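Local atomic coordinates of oxidoreductase, Gfo/Idh/MocA family (Pseudomonas syringae pv. tomato, PDB entry 3DTY), a protein that probably catalyses nicotinamide-dependent oxidation or reduction of a small-molecule substrate, as relatives in its family do, and binds magnesium. Residues His175-Ala180 / Gly267-Gln272; Ile224-Cys229 / Ser385-Tyr390. All blocks are in the same frame, centred on the assembly; numbering follows the deposited sequence.

Both contacts belong to the C-terminal alpha/beta domain, and their segments alternate along the chain. From the N terminus, residues 175-180 come first, just after strand 166-174. Next is 224-229, at the start of strand 224-232. Residues 267-272 then close interaction 1 over 86 intervening residues, and 385-390 closes interaction 2 over 155, so the two loops cross rather than nest. Interaction 1 joins the loop that follows strand 166-174 to the loop that leads into strand 272-278, its antiparallel neighbour in the mixed sheet. Interaction 2 adds the late strand 388-389 to an outer edge of that sheet. Their centres lie 27 Å apart without touching, yet both meet the second subunit.

Interaction 1. Residues His175-Ala180 / Gly267-Gln272; sequences HGFHSA and GSMHGQ
In Phe177, CG stands beside the backbone N, anti to the carbonyl carbon (chi1 -74°), and chi2 (-72°) turns the ring so that its CE2 edge meets Met269. Its rim atom CE2 lies 3.2 Å from O of Met269, which sits at the ring edge, near the ring plane. A phenyl group suits this place, since its slightly positive edge can face an oxygen. Met269, a selenomethionine, starts away from the other segment at CB, but a bend at chi3 (-54°) leaves its CE 4.2 Å from CZ of Phe177. The selenium lies obliquely to the ring, 5.5 Å from SE to the Phe177 centroid, in a Met-aromatic contact.

One backbone hydrogen bond joins the loops, from N of Gly176 to O of Ser268 at 3.0 Å. Glycine suits position 176 because the chain passes so near N of Gly267 that a CB would be tightly placed. CB of Ser268 packs 3.8 Å from CA of His175, while its hydroxyl bonds to the backbone O of Ala174. CB of His175 touches O of His270 at 3.6 Å. The ring of His175 leads away and serves its own segment: ND1 accepts N-H of Phe177 over 3.2 Å, in the plane of the ring. A type I turn follows, Gly176 to Ser179, in which N and OG of Ser179 both grip O of Gly176 from the same face of its plane.

Met309 of the third subunit packs on Phe177 and Met269, and Gln298 of the second subunit also meets Phe177. Within the chain, the side chain of His175 touches Val207 of helix 203-218, and the contact bridges the loops that follow strand 166-174 and precede its antiparallel neighbour, strand 272-278.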
loop_
_atom_site.group_PDB
_atom_site.type_symbol
_atom_site.label_atom_id
_atom_site.label_comp_id
_atom_site.label_asym_id
_atom_site.label_seq_id
_atom_site.Cartn_x
_atom_site.Cartn_y
_atom_site.Cartn_z
ATOM N N HIS A 175 -4.277 14.163 -12.230
ATOM C CA HIS A 175 -4.230 12.970 -13.048
ATOM C C HIS A 175 -3.325 13.289 -14.244
ATOM O O HIS A 175 -2.888 14.436 -14.408
ATOM C CB HIS A 175 -5.646 12.590 -13.496
ATOM C CG HIS A 175 -6.294 13.596 -14.392
ATOM N ND1 HIS A 175 -6.131 13.590 -15.761
ATOM C CD2 HIS A 175 -7.130 14.627 -14.119
ATOM C CE1 HIS A 175 -6.840 14.569 -16.292
ATOM N NE2 HIS A 175 -7.457 15.215 -15.316
ATOM N N GLY A 176 -3.031 12.288 -15.066
ATOM C CA GLY A 176 -2.166 12.523 -16.207
ATOM C C GLY A 176 -2.747 12.180 -17.565
ATOM O O GLY A 176 -2.007 12.049 -18.541
ATOM N N PHE A 177 -4.068 12.055 -17.646
ATOM C CA PHE A 177 -4.704 11.703 -18.909
ATOM C C PHE A 177 -4.418 12.670 -20.047
ATOM O O PHE A 177 -4.470 12.281 -21.211
ATOM C CB PHE A 177 -6.211 11.539 -18.711
ATOM C CG PHE A 177 -6.588 10.265 -18.002
ATOM C CD1 PHE A 177 -6.477 9.037 -18.647
ATOM C CD2 PHE A 177 -7.043 10.291 -16.684
ATOM C CE1 PHE A 177 -6.811 7.849 -17.989
ATOM C CE2 PHE A 177 -7.378 9.116 -16.018
ATOM C CZ PHE A 177 -7.264 7.894 -16.672
ATOM N N HIS A 178 -4.103 13.921 -19.726
ATOM C CA HIS A 178 -3.817 14.889 -20.778
ATOM C C HIS A 178 -2.355 15.292 -20.864
ATOM O O HIS A 178 -2.029 16.385 -21.322
ATOM C CB HIS A 178 -4.690 16.130 -20.604
ATOM C CG HIS A 178 -6.152 15.849 -20.747
ATOM N ND1 HIS A 178 -6.676 15.193 -21.837
ATOM C CD2 HIS A 178 -7.193 16.109 -19.922
ATOM C CE1 HIS A 178 -7.981 15.055 -21.678
ATOM N NE2 HIS A 178 -8.319 15.601 -20.526
ATOM N N SER A 179 -1.477 14.404 -20.415
ATOM C CA SER A 179 -0.049 14.662 -20.465
ATOM C C SER A 179 0.409 14.875 -21.905
ATOM O O SER A 179 1.371 15.599 -22.153
ATOM C CB SER A 179 0.713 13.492 -19.847
ATOM O OG SER A 179 0.448 13.414 -18.462
ATOM N N ALA A 180 -0.282 14.240 -22.849
ATOM C CA ALA A 180 0.058 14.368 -24.268
ATOM C C ALA A 180 -0.859 15.374 -24.958
ATOM O O ALA A 180 -2.074 15.379 -24.721
ATOM C CB ALA A 180 -0.056 13.014 -24.953
ATOM N N GLY A 267 1.056 9.227 -15.377
ATOM C CA GLY A 267 1.019 7.985 -14.633
ATOM C C GLY A 267 -0.049 7.954 -13.558
ATOM O O GLY A 267 -0.348 6.894 -13.021
ATOM N N SER A 268 -0.618 9.112 -13.230
ATOM C CA SER A 268 -1.659 9.178 -12.208
ATOM C C SER A 268 -3.027 8.927 -12.827
ATOM O O SER A 268 -3.406 9.599 -13.786
ATOM C CB SER A 268 -1.667 10.554 -11.532
ATOM O OG SER A 268 -2.762 10.660 -10.629
HETATM N N MSE A 269 -3.769 7.982 -12.255
HETATM C CA MSE A 269 -5.102 7.624 -12.740
HETATM C C MSE A 269 -6.207 8.595 -12.313
HETATM O O MSE A 269 -7.301 8.600 -12.887
HETATM C CB MSE A 269 -5.460 6.222 -12.243
HETATM C CG MSE A 269 -4.559 5.124 -12.762
HETATM SE SE MSE A 269 -4.997 4.735 -14.579
HETATM C CE MSE A 269 -6.896 4.399 -14.354
ATOM N N HIS A 270 -5.931 9.394 -11.288
ATOM C CA HIS A 270 -6.897 10.362 -10.778
ATOM C C HIS A 270 -6.157 11.242 -9.781
ATOM O O HIS A 270 -6.050 12.452 -9.958
ATOM C CB HIS A 270 -8.070 9.653 -10.080
ATOM C CG HIS A 270 -9.405 9.970 -10.675
ATOM N ND1 HIS A 270 -10.474 10.409 -9.924
ATOM C CD2 HIS A 270 -9.847 9.917 -11.955
ATOM C CE1 HIS A 270 -11.514 10.614 -10.712
ATOM N NE2 HIS A 270 -11.161 10.324 -11.952
ATOM N N GLY A 271 -5.642 10.620 -8.731
ATOM C CA GLY A 271 -4.891 11.363 -7.739
ATOM C C GLY A 271 -5.598 12.479 -6.986
ATOM O O GLY A 271 -5.012 13.539 -6.768
ATOM N N GLN A 272 -6.851 12.276 -6.597
ATOM C CA GLN A 272 -7.518 13.300 -5.808
ATOM C C GLN A 272 -7.306 12.905 -4.350
ATOM O O GLN A 272 -7.705 11.820 -3.917
ATOM C CB GLN A 272 -9.017 13.395 -6.107
ATOM C CG GLN A 272 -9.732 14.366 -5.153
ATOM C CD GLN A 272 -11.204 14.574 -5.477
ATOM O OE1 GLN A 272 -11.846 13.727 -6.087
ATOM N NE2 GLN A 272 -11.746 15.702 -5.047
#

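Interaction 2. Residues Ile224-Cys229 / Ser385-Tyr390; sequences IKRLMC and SIWVAY
Arg226 lies flat on Trp387, a stack that is also a cation-pi contact: CZ of Arg226 stands 3.5 Å from the centroid of the Trp387 five-membered ring, with the two planes 14° apart. The arginine chain runs extended from CG to NE alongside the indole, and chi4 (157°) sets CZ over the five-membered ring. Met228, a selenomethionine, takes the opposite face: its SE, anti to CA, lies 4.5 Å from the centroid of the six-membered ring of Trp387, and a bend at chi3 leads to CE, a methyl modelled too close for its position to be trusted.

At the other end, CG of Tyr390 is anti to the backbone N (chi1 -176°), and the ring offers a face to Ile224, whose CB is 4.0 Å from the ring centroid. CD2 of Leu227 meets the ring edge, 4.1 Å from CD1 of Tyr390, while its CD1 packs 3.8 Å from CG2 of Val388. Leucine and valine suit this buried face, where Leu227 also packs on Trp373 of helix 364-382.

Leu227 and Val388 form an antiparallel hydrogen-bonded pair, and N of Tyr390 adds a bond to O of Lys225. Lys225 and Arg226 both face Glu250 in a classic beta bulge. The hydroxyl of Ser385 donates to O of Cys229 at 2.8 Å, from above the carbonyl plane.

The guanidinium forms salt bridges with Glu250 and with Asp384 of the second subunit, whose backbone O also accepts from NE1 of Trp387. Flanking carboxylates probably stabilise the arginine charge, so one cation links aromatic stacking, sheet edge and subunit interface.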
loop_
_atom_site.group_PDB
_atom_site.type_symbol
_atom_site.label_atom_id
_atom_site.label_comp_id
_atom_site.label_asym_id
_atom_site.label_seq_id
_atom_site.Cartn_x
_atom_site.Cartn_y
_atom_site.Cartn_z
ATOM N N ILE A 224 -11.075 31.517 3.859
ATOM C CA ILE A 224 -9.885 31.915 3.119
ATOM C C ILE A 224 -9.703 33.427 3.226
ATOM O O ILE A 224 -10.635 34.185 2.957
ATOM C CB ILE A 224 -9.997 31.563 1.622
ATOM C CG1 ILE A 224 -10.139 30.048 1.438
ATOM C CG2 ILE A 224 -8.762 32.069 0.882
ATOM C CD1 ILE A 224 -10.414 29.633 0.007
ATOM N N LYS A 225 -8.505 33.863 3.610
ATOM C CA LYS A 225 -8.227 35.296 3.725
ATOM C C LYS A 225 -7.655 35.815 2.407
ATOM O O LYS A 225 -8.116 36.818 1.865
ATOM C CB LYS A 225 -7.226 35.563 4.852
ATOM C CG LYS A 225 -7.010 37.044 5.148
ATOM C CD LYS A 225 -8.314 37.729 5.596
ATOM C CE LYS A 225 -8.115 39.229 5.872
ATOM N NZ LYS A 225 -9.355 39.907 6.362
ATOM N N ARG A 226 -6.643 35.122 1.898
ATOM C CA ARG A 226 -6.017 35.500 0.636
ATOM C C ARG A 226 -5.290 34.300 0.054
ATOM O O ARG A 226 -4.950 33.358 0.775
ATOM C CB ARG A 226 -5.024 36.638 0.848
ATOM C CG ARG A 226 -3.879 36.267 1.760
ATOM C CD ARG A 226 -2.884 37.398 1.876
ATOM N NE ARG A 226 -1.726 36.990 2.665
ATOM C CZ ARG A 226 -0.533 37.570 2.589
ATOM N NH1 ARG A 226 -0.343 38.587 1.758
ATOM N NH2 ARG A 226 0.463 37.127 3.344
ATOM N N LEU A 227 -5.053 34.339 -1.251
ATOM C CA LEU A 227 -4.375 33.244 -1.922
ATOM C C LEU A 227 -3.544 33.712 -3.108
ATOM O O LEU A 227 -3.708 34.829 -3.608
ATOM C CB LEU A 227 -5.408 32.221 -2.416
ATOM C CG LEU A 227 -6.424 32.674 -3.477
ATOM C CD1 LEU A 227 -5.748 32.789 -4.833
ATOM C CD2 LEU A 227 -7.561 31.667 -3.563
HETATM N N MSE A 228 -2.636 32.847 -3.541
HETATM C CA MSE A 228 -1.825 33.109 -4.713
HETATM C C MSE A 228 -1.876 31.854 -5.566
HETATM O O MSE A 228 -2.069 30.746 -5.062
HETATM C CB MSE A 228 -0.378 33.474 -4.356
HETATM C CG MSE A 228 0.305 32.588 -3.357
HETATM SE SE MSE A 228 2.204 33.015 -3.305
HETATM C CE MSE A 228 2.168 34.807 -2.687
ATOM N N CYS A 229 -1.737 32.033 -6.869
ATOM C CA CYS A 229 -1.781 30.908 -7.774
ATOM C C CYS A 229 -0.764 31.072 -8.887
ATOM O O CYS A 229 -0.529 32.173 -9.389
ATOM C CB CYS A 229 -3.184 30.768 -8.376
ATOM S SG CYS A 229 -3.388 29.381 -9.532
ATOM N N SER A 385 1.305 35.463 -9.854
ATOM C CA SER A 385 1.164 34.877 -8.525
ATOM C C SER A 385 1.210 35.831 -7.341
ATOM O O SER A 385 1.678 35.465 -6.266
ATOM C CB SER A 385 2.225 33.786 -8.337
ATOM O OG SER A 385 2.157 32.833 -9.386
ATOM N N ILE A 386 0.714 37.046 -7.526
ATOM C CA ILE A 386 0.692 38.004 -6.435
ATOM C C ILE A 386 -0.457 37.601 -5.506
ATOM O O ILE A 386 -1.400 36.940 -5.944
ATOM C CB ILE A 386 0.436 39.434 -6.962
ATOM C CG1 ILE A 386 0.578 40.438 -5.813
ATOM C CG2 ILE A 386 -0.963 39.515 -7.606
ATOM C CD1 ILE A 386 0.391 41.897 -6.219
ATOM N N TRP A 387 -0.384 37.972 -4.231
ATOM C CA TRP A 387 -1.472 37.641 -3.307
ATOM C C TRP A 387 -2.719 38.418 -3.693
ATOM O O TRP A 387 -2.634 39.595 -4.049
ATOM C CB TRP A 387 -1.152 38.041 -1.860
ATOM C CG TRP A 387 -0.101 37.251 -1.159
ATOM C CD1 TRP A 387 1.187 37.635 -0.917
ATOM C CD2 TRP A 387 -0.253 35.957 -0.562
ATOM N NE1 TRP A 387 1.845 36.663 -0.202
ATOM C CE2 TRP A 387 0.984 35.622 0.029
ATOM C CE3 TRP A 387 -1.318 35.048 -0.465
ATOM C CZ2 TRP A 387 1.192 34.414 0.704
ATOM C CZ3 TRP A 387 -1.112 33.846 0.207
ATOM C CH2 TRP A 387 0.134 33.542 0.783
ATOM N N VAL A 388 -3.875 37.760 -3.622
ATOM C CA VAL A 388 -5.134 38.429 -3.891
ATOM C C VAL A 388 -6.085 38.119 -2.733
ATOM O O VAL A 388 -6.093 37.009 -2.198
ATOM C CB VAL A 388 -5.783 37.988 -5.230
ATOM C CG1 VAL A 388 -4.843 38.298 -6.389
ATOM C CG2 VAL A 388 -6.150 36.521 -5.184
ATOM N N ALA A 389 -6.866 39.113 -2.331
ATOM C CA ALA A 389 -7.814 38.925 -1.246
ATOM C C ALA A 389 -8.878 37.978 -1.777
ATOM O O ALA A 389 -9.345 38.146 -2.901
ATOM C CB ALA A 389 -8.432 40.260 -0.860
ATOM N N TYR A 390 -9.257 36.983 -0.980
ATOM C CA TYR A 390 -10.259 36.019 -1.426
ATOM C C TYR A 390 -11.567 36.743 -1.696
ATOM O O TYR A 390 -12.211 36.526 -2.722
ATOM C CB TYR A 390 -10.473 34.920 -0.382
ATOM C CG TYR A 390 -11.427 33.853 -0.859
ATOM C CD1 TYR A 390 -11.092 33.023 -1.928
ATOM C CD2 TYR A 390 -12.693 33.723 -0.298
ATOM C CE1 TYR A 390 -11.992 32.096 -2.430
ATOM C CE2 TYR A 390 -13.608 32.795 -0.794
ATOM C CZ TYR A 390 -13.248 31.988 -1.863
ATOM O OH TYR A 390 -14.157 31.097 -2.386
#